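Local coordinates for protein transketolase (Campylobacter jejuni, PDB 3L84) that belongs to the transketolase family of thiamine diphosphate-dependent enzymes and assembles as a two-chain protein with a pyrimidine-binding domain in each subunit, at residues E419-K422 and P423-I427. Residues are numbered along the deposited sequence; the frame is centred on the assembly and turned at random.
Sequences EYLK and PAARI
Lys422 and Arg426, one helical turn apart, run obliquely across each other, with the ammonium end of the lysine laid beside the arginine's aliphatic stem. Lys422 NZ is 3.7 Å from Arg426 CB and almost as near to CG and CD, so the methylene run is what it touches. The lysine chain bends at chi2 (64°) and again at chi4 (72°), which carries NZ along the helix toward the next turn; Arg426 is extended from CG to NE. NZ also lies near the plane of the guanidinium, at its edge, 4.4 Å from Arg426 NE. The two positive groups converge on one carboxylate: OE2 of Glu457 of the second subunit forms salt bridges with both Lys422 NZ and Arg426 NE, which probably offsets their like charge. Lys422 NZ also pairs with Glu419 of that subunit, and the reciprocal bridge joins Glu419 here to Lys422 there.

On another side of the helix, Leu421 CD1 meets Ala425 CB at 4.2 Å, a light apolar contact over which Phe439 and Phe437 of strand 436-440 pack. The backbone beneath is kinked at Pro423, whose ring nitrogen has no hydrogen to give to the preceding turn. Regular bonding resumes at Ala425 N, 3.0 Å from Leu421 O with an N-H...O angle of 165°, and at Arg426 N, 2.9 Å from Lys422 O. Ala424 N makes just a weak, bent bond to Leu421 O.

All the touching residues are buried. The arrangement is that of a proline-kinked crossover helix in a beta-alpha-beta unit, joining parallel strands 408-414 and 436-440 of the pyrimidine-binding domain, with its charged face built into the subunit interface.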
loop_
_atom_site.group_PDB
_atom_site.type_symbol
_atom_site.label_atom_id
_atom_site.label_comp_id
_atom_site.label_asym_id
_atom_site.label_seq_id
_atom_site.Cartn_x
_atom_site.Cartn_y
_atom_site.Cartn_z
ATOM N N GLU A 419 3.580 -4.312 -1.893
ATOM C CA GLU A 419 2.783 -3.693 -0.818
ATOM C C GLU A 419 2.366 -2.284 -1.174
ATOM O O GLU A 419 1.337 -1.809 -0.674
ATOM C CB GLU A 419 3.514 -3.727 0.510
ATOM C CG GLU A 419 3.826 -5.143 0.935
ATOM C CD GLU A 419 4.151 -5.339 2.389
ATOM O OE1 GLU A 419 4.718 -4.413 3.020
ATOM O OE2 GLU A 419 3.841 -6.421 2.909
ATOM N N TYR A 420 3.131 -1.583 -2.001
ATOM C CA TYR A 420 2.739 -0.235 -2.438
ATOM C C TYR A 420 1.556 -0.279 -3.366
ATOM O O TYR A 420 0.835 0.740 -3.430
ATOM C CB TYR A 420 3.904 0.479 -3.140
ATOM C CG TYR A 420 4.954 1.126 -2.259
ATOM C CD1 TYR A 420 5.789 0.398 -1.451
ATOM C CD2 TYR A 420 5.164 2.509 -2.321
ATOM C CE1 TYR A 420 6.777 1.006 -0.691
ATOM C CE2 TYR A 420 6.153 3.137 -1.559
ATOM C CZ TYR A 420 6.971 2.383 -0.756
ATOM O OH TYR A 420 7.969 3.012 0.004
ATOM N N LEU A 421 1.328 -1.377 -4.084
ATOM C CA LEU A 421 0.244 -1.480 -5.077
ATOM C C LEU A 421 -0.907 -2.398 -4.674
ATOM O O LEU A 421 -1.887 -2.559 -5.434
ATOM C CB LEU A 421 0.774 -1.810 -6.490
ATOM C CG LEU A 421 1.586 -3.102 -6.638
ATOM C CD1 LEU A 421 0.761 -4.385 -6.448
ATOM C CD2 LEU A 421 2.257 -3.112 -8.025
ATOM N N LYS A 422 -0.824 -3.027 -3.494
ATOM C CA LYS A 422 -1.805 -4.026 -3.062
ATOM C C LYS A 422 -3.259 -3.529 -3.150
ATOM O O LYS A 422 -4.109 -4.298 -3.576
ATOM C CB LYS A 422 -1.437 -4.525 -1.668
ATOM C CG LYS A 422 -2.448 -5.460 -0.978
ATOM C CD LYS A 422 -2.655 -6.779 -1.662
ATOM C CE LYS A 422 -3.701 -7.625 -0.930
ATOM N NZ LYS A 422 -5.071 -7.044 -1.134
ATOM N N PRO A 423 -3.570 -2.276 -2.792
ATOM C CA PRO A 423 -5.006 -1.897 -2.854
ATOM C C PRO A 423 -5.560 -1.963 -4.261
ATOM O O PRO A 423 -6.721 -2.303 -4.473
ATOM C CB PRO A 423 -5.017 -0.455 -2.315
ATOM C CG PRO A 423 -3.826 -0.374 -1.470
ATOM C CD PRO A 423 -2.756 -1.226 -2.151
ATOM N N ALA A 424 -4.751 -1.636 -5.271
ATOM C CA ALA A 424 -5.152 -1.719 -6.665
ATOM C C ALA A 424 -5.155 -3.154 -7.157
ATOM O O ALA A 424 -6.016 -3.536 -7.939
ATOM C CB ALA A 424 -4.217 -0.843 -7.545
ATOM N N ALA A 425 -4.209 -3.986 -6.702
ATOM C CA ALA A 425 -4.285 -5.408 -7.006
ATOM C C ALA A 425 -5.603 -5.998 -6.525
ATOM O O ALA A 425 -6.203 -6.848 -7.177
ATOM C CB ALA A 425 -3.079 -6.168 -6.424
ATOM N N ARG A 426 -6.067 -5.548 -5.364
ATOM C CA ARG A 426 -7.305 -6.036 -4.831
ATOM C C ARG A 426 -8.475 -5.685 -5.735
ATOM O O ARG A 426 -9.393 -6.505 -5.869
ATOM C CB ARG A 426 -7.523 -5.460 -3.438
ATOM C CG ARG A 426 -8.509 -6.249 -2.628
ATOM C CD ARG A 426 -8.727 -5.648 -1.208
ATOM N NE ARG A 426 -9.365 -6.620 -0.330
ATOM C CZ ARG A 426 -10.641 -6.623 0.025
ATOM N NH1 ARG A 426 -11.467 -5.690 -0.392
ATOM N NH2 ARG A 426 -11.072 -7.578 0.833
ATOM N N ILE A 427 -8.484 -4.505 -6.341
ATOM C CA ILE A 427 -9.530 -4.161 -7.300
ATOM C C ILE A 427 -9.465 -5.081 -8.522
ATOM O O ILE A 427 -10.515 -5.501 -9.049
ATOM C CB ILE A 427 -9.452 -2.684 -7.705
ATOM C CG1 ILE A 427 -9.711 -1.762 -6.517
ATOM C CG2 ILE A 427 -10.430 -2.380 -8.848
ATOM C CD1 ILE A 427 -11.223 -1.651 -6.165
#